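Local structure of 3-carboxy-cis,cis-muconate cycloisomerase (Acinetobacter calcoaceticus, 1Q5N) at residues 44-49 against 211-216; 150-155 against 357-362; 236-241 against 308-313. The protein is a mostly helical enzyme, named a cycloisomerase, that belongs to the lyase family containing adenylosuccinate lyase and is assembled from four copies of the chain. All blocks are in the same frame, centred on the assembly; numbering follows the deposited sequence.

Contact 1: 44-49 against 211-216; sequences VGVIPQ and SIVVEA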
# COMPACT_ATOMS: atom_id res chain seq x y z
N VAL A 44 -15.91 -40.73 -16.60
CA VAL A 44 -15.68 -41.66 -15.49
C VAL A 44 -16.99 -42.27 -14.97
O VAL A 44 -17.01 -42.90 -13.92
CB VAL A 44 -14.96 -40.99 -14.29
CG1 VAL A 44 -13.59 -40.53 -14.70
CG2 VAL A 44 -15.80 -39.83 -13.75
N GLY A 45 -18.08 -42.03 -15.69
CA GLY A 45 -19.34 -42.59 -15.26
C GLY A 45 -20.27 -41.74 -14.42
O GLY A 45 -21.45 -42.03 -14.34
N VAL A 46 -19.78 -40.67 -13.79
CA VAL A 46 -20.68 -39.86 -12.96
C VAL A 46 -21.92 -39.29 -13.68
O VAL A 46 -22.94 -39.07 -13.04
CB VAL A 46 -19.90 -38.75 -12.26
CG1 VAL A 46 -20.83 -37.90 -11.39
CG2 VAL A 46 -18.78 -39.38 -11.43
N ILE A 47 -21.86 -39.00 -14.97
CA ILE A 47 -23.08 -38.55 -15.64
C ILE A 47 -23.07 -39.24 -17.00
O ILE A 47 -22.00 -39.63 -17.50
CB ILE A 47 -23.20 -37.01 -15.85
CG1 ILE A 47 -22.18 -36.54 -16.87
CG2 ILE A 47 -23.13 -36.30 -14.50
CD1 ILE A 47 -22.38 -35.13 -17.32
N PRO A 48 -24.25 -39.40 -17.61
CA PRO A 48 -24.33 -40.05 -18.92
C PRO A 48 -23.63 -39.31 -20.04
O PRO A 48 -23.78 -38.09 -20.18
CB PRO A 48 -25.83 -40.18 -19.16
CG PRO A 48 -26.40 -39.01 -18.38
CD PRO A 48 -25.58 -38.97 -17.13
N GLN A 49 -22.87 -40.07 -20.82
CA GLN A 49 -22.14 -39.53 -21.94
C GLN A 49 -23.08 -38.76 -22.83
O GLN A 49 -22.67 -37.82 -23.53
CB GLN A 49 -21.51 -40.64 -22.77
CG GLN A 49 -20.83 -40.10 -24.01
CD GLN A 49 -19.68 -39.13 -23.69
OE1 GLN A 49 -18.77 -39.48 -22.91
NE2 GLN A 49 -19.72 -37.92 -24.28
N SER A 211 -11.98 -37.82 -6.18
CA SER A 211 -10.61 -37.78 -6.67
C SER A 211 -10.50 -38.16 -8.16
O SER A 211 -9.76 -37.56 -8.91
CB SER A 211 -9.74 -38.69 -5.84
OG SER A 211 -10.06 -38.56 -4.47
N ILE A 212 -11.29 -39.15 -8.58
CA ILE A 212 -11.32 -39.60 -9.97
C ILE A 212 -11.80 -38.43 -10.85
O ILE A 212 -11.21 -38.15 -11.92
CB ILE A 212 -12.30 -40.80 -10.10
CG1 ILE A 212 -11.83 -41.95 -9.19
CG2 ILE A 212 -12.55 -41.14 -11.50
CD1 ILE A 212 -12.31 -41.76 -7.59
N VAL A 213 -12.86 -37.74 -10.43
CA VAL A 213 -13.35 -36.64 -11.25
C VAL A 213 -12.38 -35.42 -11.34
O VAL A 213 -12.26 -34.81 -12.39
CB VAL A 213 -14.70 -36.14 -10.77
CG1 VAL A 213 -15.09 -34.90 -11.56
CG2 VAL A 213 -15.75 -37.23 -10.98
N VAL A 214 -11.68 -35.08 -10.26
CA VAL A 214 -10.77 -33.93 -10.27
C VAL A 214 -9.64 -34.23 -11.23
O VAL A 214 -9.21 -33.36 -12.02
CB VAL A 214 -10.17 -33.64 -8.86
CG1 VAL A 214 -9.27 -32.39 -8.90
CG2 VAL A 214 -11.28 -33.40 -7.88
N GLU A 215 -9.15 -35.45 -11.18
CA GLU A 215 -8.06 -35.85 -12.05
C GLU A 215 -8.42 -35.67 -13.53
O GLU A 215 -7.64 -35.10 -14.30
CB GLU A 215 -7.69 -37.27 -11.72
CG GLU A 215 -6.73 -37.90 -12.68
CD GLU A 215 -6.51 -39.35 -12.30
OE1 GLU A 215 -7.53 -40.11 -12.25
OE2 GLU A 215 -5.34 -39.72 -12.02
N ALA A 216 -9.60 -36.13 -13.91
CA ALA A 216 -10.03 -36.02 -15.29
C ALA A 216 -10.43 -34.59 -15.66
O ALA A 216 -10.40 -34.21 -16.83
CB ALA A 216 -11.20 -36.98 -15.56
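Ser211 OG is gripped by two groups of the second subunit, Asp440 OD2 and Asn437 ND2, and the next residue, Ile212, meets Val44. From there on, the contact of 44-49 with 211-216 is wholly apolar and small, burying 166 Å². Val44 CG1 presses on Ile212 CG2 at 3.4 Å, a close approach for two methyls, and Val44 CB lies 3.7 Å from Ile212 CG2. Ile212 brings this methyl to Val44 because CG2 stands anti to its backbone N, while CG1 and CD1 lead away. Val44 CG1 stands anti to the carbonyl carbon (chi1 -63°), which leaves CG2 between the backbone N and that carbon; CG2 reaches Val213 CG2 at 3.8 Å. Val213 CG2 is shared: Val46 CG2 meets it at 3.7 Å, and both valines cross the Val213 side chain at about a right angle. The methyls Val44 CG2 and Val46 CG2 are themselves 3.8 Å apart, which makes a nearly equilateral triangle with Val213 CG2. The stretch that carries Val44 and Val46 joins helix 23-43 to helix 49-59, a loop between two helices, laid against helix 210-221. Gly45 turns the chain here with a positive phi of 95°, at which a side chain would jam against Val44 O; Pro48 then takes the N-cap position of helix 49-59. Helix 23-43 covers the neighbouring side, Gln41 touching Val213 and Ala40 touching Ala216, whose CB is also 4.4 Å from Val44 CG1. Trp106 packs on Val46.

Contact 2: 150-155 against 357-362; sequences QVMMGR and ENMHQN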
# COMPACT_ATOMS: atom_id res chain seq x y z
N GLN A 150 29.68 2.65 -26.78
CA GLN A 150 29.22 4.02 -26.76
C GLN A 150 29.42 4.58 -25.33
O GLN A 150 28.61 4.31 -24.40
CB GLN A 150 27.76 4.08 -27.13
CG GLN A 150 27.20 5.47 -27.01
CD GLN A 150 28.02 6.48 -27.85
OE1 GLN A 150 28.07 6.38 -29.08
NE2 GLN A 150 28.70 7.46 -27.16
N VAL A 151 30.50 5.34 -25.14
CA VAL A 151 30.80 5.94 -23.84
C VAL A 151 29.80 7.05 -23.40
O VAL A 151 29.31 7.83 -24.23
CB VAL A 151 32.23 6.52 -23.84
CG1 VAL A 151 32.47 7.24 -22.56
CG2 VAL A 151 33.26 5.38 -23.96
N MET A 152 29.48 7.10 -22.11
CA MET A 152 28.56 8.14 -21.58
C MET A 152 28.80 8.23 -20.08
O MET A 152 29.51 7.39 -19.53
CB MET A 152 27.10 7.76 -21.83
CG MET A 152 26.74 6.47 -21.11
SD MET A 152 25.01 6.03 -21.27
CE MET A 152 24.27 7.29 -20.11
N MET A 153 28.24 9.22 -19.40
CA MET A 153 28.49 9.29 -17.96
C MET A 153 27.63 8.37 -17.08
O MET A 153 26.42 8.19 -17.32
CB MET A 153 28.33 10.74 -17.48
CG MET A 153 29.38 11.72 -18.04
SD MET A 153 31.08 11.17 -17.60
CE MET A 153 31.03 11.06 -15.82
N GLY A 154 28.27 7.75 -16.09
CA GLY A 154 27.51 6.97 -15.11
C GLY A 154 27.12 8.05 -14.07
O GLY A 154 27.90 8.98 -13.78
N ARG A 155 25.92 7.94 -13.51
CA ARG A 155 25.41 8.95 -12.55
C ARG A 155 24.93 8.28 -11.27
O ARG A 155 24.14 7.29 -11.29
CB ARG A 155 24.26 9.75 -13.22
CG ARG A 155 24.71 10.51 -14.50
CD ARG A 155 23.55 10.95 -15.40
NE ARG A 155 23.99 11.87 -16.47
CZ ARG A 155 24.07 11.58 -17.77
NH1 ARG A 155 23.75 10.37 -18.23
NH2 ARG A 155 24.47 12.52 -18.64
N GLU A 357 26.70 12.61 -29.78
CA GLU A 357 27.35 13.89 -29.55
C GLU A 357 27.04 14.51 -28.21
O GLU A 357 27.94 15.05 -27.55
CB GLU A 357 26.94 14.87 -30.61
CG GLU A 357 27.86 14.82 -31.73
CD GLU A 357 27.41 15.77 -32.80
OE1 GLU A 357 27.44 17.02 -32.53
OE2 GLU A 357 27.00 15.24 -33.88
N ASN A 358 25.76 14.45 -27.83
CA ASN A 358 25.32 14.94 -26.52
C ASN A 358 25.99 14.10 -25.43
O ASN A 358 26.43 14.63 -24.42
CB ASN A 358 23.80 14.93 -26.42
CG ASN A 358 23.19 16.06 -27.23
OD1 ASN A 358 23.89 17.03 -27.52
ND2 ASN A 358 21.92 15.97 -27.59
N MET A 359 26.13 12.79 -25.66
CA MET A 359 26.80 11.97 -24.66
C MET A 359 28.25 12.42 -24.50
O MET A 359 28.78 12.50 -23.37
CB MET A 359 26.78 10.51 -25.05
CG MET A 359 25.43 9.88 -24.90
SD MET A 359 25.40 8.15 -25.50
CE MET A 359 23.81 7.50 -24.85
N HIS A 360 28.88 12.73 -25.64
CA HIS A 360 30.28 13.17 -25.62
C HIS A 360 30.38 14.50 -24.91
O HIS A 360 31.23 14.69 -24.05
CB HIS A 360 30.84 13.30 -27.05
CG HIS A 360 32.16 14.01 -27.09
ND1 HIS A 360 33.34 13.41 -26.70
CD2 HIS A 360 32.46 15.32 -27.30
CE1 HIS A 360 34.31 14.31 -26.66
NE2 HIS A 360 33.80 15.48 -27.02
N GLN A 361 29.50 15.43 -25.28
CA GLN A 361 29.43 16.72 -24.62
C GLN A 361 29.18 16.68 -23.13
O GLN A 361 29.77 17.46 -22.41
CB GLN A 361 28.32 17.56 -25.18
CG GLN A 361 28.69 18.21 -26.45
CD GLN A 361 28.09 19.59 -26.55
OE1 GLN A 361 27.11 19.92 -25.82
NE2 GLN A 361 28.64 20.43 -27.46
N ASN A 362 28.31 15.81 -22.63
CA ASN A 362 28.07 15.85 -21.22
C ASN A 362 29.27 15.31 -20.48
O ASN A 362 29.49 15.66 -19.32
CB ASN A 362 26.75 15.12 -20.89
CG ASN A 362 25.58 15.77 -21.61
OD1 ASN A 362 25.60 17.00 -21.84
ND2 ASN A 362 24.56 14.96 -21.99
O HOH W 1 27.31 11.33 -21.09
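Strand 151-155 crosses helix 357-362 at 54°, the axes 7.2 Å apart at closest approach and Met152 and Met359 having the nearest CA atoms. Met359 carries much of the contact: its chain, extended beyond CG, crosses both Gln150 and Met152 obliquely. Gln150 CG touches Met359 SD at 3.6 Å, and Met152 SD meets Met359 CE at 4.1 Å. Gln150, bent at chi2 (56°, which sets CD), ends in an amide whose NE2 donates to Val151 O at 3.0 Å, a bond close to the Gln150 amide plane; Met359 CB rests against the same carbonyl oxygen. The strand is the middle one of a three-stranded antiparallel sheet, in which Met152 pairs with Ile164 and Gly154 with Ala161 and Leu162. A water, not a direct backbone bond, ties strand to helix: it accepts from Met153 N at 2.9 Å and donates to Met359 O at 3.0 Å. Asn362 CB lies at the edge of the Arg155 guanidinium, near its plane and 4.1 Å from Arg155 NH2, with guanidinium and amide planes 68° apart. Glu268 OE2 binds both Arg155 NH2 and Asn362 ND2, and Glu265 of the third subunit forms a second salt bridge with that NH2.

Contact 3: 236-241 against 308-313; sequences RIVEIA and SIYQSM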
# COMPACT_ATOMS: atom_id res chain seq x y z
N ARG A 236 -1.13 -19.20 -4.54
CA ARG A 236 -0.90 -19.27 -5.98
C ARG A 236 -1.27 -17.98 -6.77
O ARG A 236 -0.59 -17.62 -7.76
CB ARG A 236 -1.65 -20.47 -6.59
CG ARG A 236 -1.02 -21.80 -6.28
CD ARG A 236 -2.01 -22.95 -6.61
NE ARG A 236 -1.50 -24.27 -6.24
CZ ARG A 236 -1.86 -24.96 -5.15
NH1 ARG A 236 -2.76 -24.47 -4.30
NH2 ARG A 236 -1.32 -26.15 -4.93
N ILE A 237 -2.33 -17.30 -6.32
CA ILE A 237 -2.79 -16.07 -6.94
C ILE A 237 -1.75 -14.95 -6.67
O ILE A 237 -1.33 -14.21 -7.59
CB ILE A 237 -4.16 -15.63 -6.36
CG1 ILE A 237 -5.25 -16.69 -6.67
CG2 ILE A 237 -4.58 -14.27 -6.92
CD1 ILE A 237 -5.43 -17.00 -8.14
N VAL A 238 -1.35 -14.85 -5.40
CA VAL A 238 -0.43 -13.83 -4.98
C VAL A 238 0.88 -14.01 -5.69
O VAL A 238 1.50 -13.04 -6.15
CB VAL A 238 -0.22 -13.90 -3.45
CG1 VAL A 238 0.75 -12.81 -2.98
CG2 VAL A 238 -1.57 -13.72 -2.78
N GLU A 239 1.29 -15.28 -5.83
CA GLU A 239 2.57 -15.58 -6.44
C GLU A 239 2.63 -15.08 -7.87
O GLU A 239 3.65 -14.49 -8.28
CB GLU A 239 2.86 -17.08 -6.35
CG GLU A 239 4.20 -17.49 -6.95
CD GLU A 239 4.64 -18.90 -6.59
OE1 GLU A 239 3.80 -19.80 -6.43
OE2 GLU A 239 5.83 -19.11 -6.48
N ILE A 240 1.54 -15.28 -8.62
CA ILE A 240 1.49 -14.79 -9.99
C ILE A 240 1.60 -13.24 -9.98
O ILE A 240 2.37 -12.66 -10.75
CB ILE A 240 0.18 -15.23 -10.68
CG1 ILE A 240 0.21 -16.74 -10.94
CG2 ILE A 240 0.01 -14.53 -12.06
CD1 ILE A 240 -1.21 -17.27 -11.32
N ALA A 241 0.83 -12.57 -9.10
CA ALA A 241 0.88 -11.09 -9.01
C ALA A 241 2.29 -10.63 -8.63
O ALA A 241 2.78 -9.66 -9.18
CB ALA A 241 -0.16 -10.53 -7.95
N SER A 308 -2.98 -4.73 -1.84
CA SER A 308 -4.28 -5.34 -1.88
C SER A 308 -4.33 -6.90 -2.04
O SER A 308 -5.06 -7.61 -1.30
CB SER A 308 -5.09 -4.70 -3.00
OG SER A 308 -6.35 -5.30 -3.06
N ILE A 309 -3.54 -7.42 -2.99
CA ILE A 309 -3.52 -8.81 -3.30
C ILE A 309 -2.94 -9.56 -2.07
O ILE A 309 -3.46 -10.63 -1.72
CB ILE A 309 -2.77 -9.00 -4.68
CG1 ILE A 309 -3.54 -9.97 -5.56
CG2 ILE A 309 -1.42 -9.46 -4.51
CD1 ILE A 309 -3.84 -11.19 -4.86
N TYR A 310 -1.93 -8.99 -1.40
CA TYR A 310 -1.40 -9.59 -0.18
C TYR A 310 -2.41 -9.55 0.99
O TYR A 310 -2.49 -10.53 1.73
CB TYR A 310 -0.11 -8.91 0.25
CG TYR A 310 1.12 -9.52 -0.42
CD1 TYR A 310 1.71 -10.70 0.08
CD2 TYR A 310 1.65 -8.96 -1.61
CE1 TYR A 310 2.78 -11.29 -0.58
CE2 TYR A 310 2.72 -9.56 -2.27
CZ TYR A 310 3.28 -10.71 -1.76
OH TYR A 310 4.33 -11.25 -2.43
N GLN A 311 -3.17 -8.46 1.18
CA GLN A 311 -4.19 -8.46 2.24
C GLN A 311 -5.22 -9.58 1.91
O GLN A 311 -5.76 -10.19 2.80
CB GLN A 311 -5.03 -7.18 2.30
CG GLN A 311 -4.44 -5.91 2.78
CD GLN A 311 -5.50 -4.78 2.57
OE1 GLN A 311 -6.57 -4.84 3.18
NE2 GLN A 311 -5.20 -3.79 1.68
N SER A 312 -5.51 -9.82 0.63
CA SER A 312 -6.47 -10.84 0.27
C SER A 312 -6.15 -12.28 0.70
O SER A 312 -6.98 -13.17 0.55
CB SER A 312 -6.74 -10.82 -1.24
OG SER A 312 -7.73 -9.85 -1.52
N MET A 313 -4.94 -12.51 1.22
CA MET A 313 -4.58 -13.85 1.72
C MET A 313 -5.34 -14.18 2.99
O MET A 313 -5.54 -15.36 3.30
CB MET A 313 -3.08 -13.93 2.03
CG MET A 313 -2.30 -13.73 0.75
SD MET A 313 -0.90 -14.71 0.62
CE MET A 313 -1.56 -16.35 0.81
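Helices 235-261 and 290-311 belong to the long helical bundle at the middle of this fold, and they pack here through Val238, whose two methyls go to different partners. CG1, anti to the backbone N (chi1 -179°), lies over one face of the Tyr310 ring as a CH-pi contact, 3.6 Å from the ring centroid and 17° off the normal. It is displaced toward the rim, where Tyr310 CE1 and CZ are its closest ring atoms. Met313, just beyond helix 290-311, supplies the sulfur: its SD lies 3.6 Å from Val238 CG2, which also packs on Ile309 O at 3.8 Å. The Ile309 side chain spreads between two residues one turn apart: its CD1 touches Ile237 CG2 at 3.8 Å, and its CG2 meets Ala241 CB at 3.8 Å. The CA atoms of Val238 and Ile309 are 6.1 Å apart, the nearest pair across the two segments. The Tyr310 hydroxyl continues into the second subunit, where it is hydrogen-bonded to Ser242 O, and Ile246 of that subunit packs on Val238. Such buried apolar seams, running on from one chain into the next, are typical of the central multi-helix bundle through which enzymes of this superfamily form tetramers.

Contacts 1 and 2 lie on opposite sides of the chain's centre, about 67 Å apart between centres, whereas contact 3 is nearer the middle. Burial follows place: contacts 2 and 3 are buried, contact 1 only partly. Contacts 1 and 3 are both apolar, but contact 1 sets a loop on a helix, while contact 3 packs two helices with an aromatic face, a sulfur coming from just after the second. Contact 2 alone joins a strand to a helix and adds a bridging water and a shared carboxylate. Helices 210-221 and 235-261 follow each other in the chain. Contact 3 falls within the loop closed by contact 2, and all three reach the second subunit, contact 1 through Ser211, outside the packing.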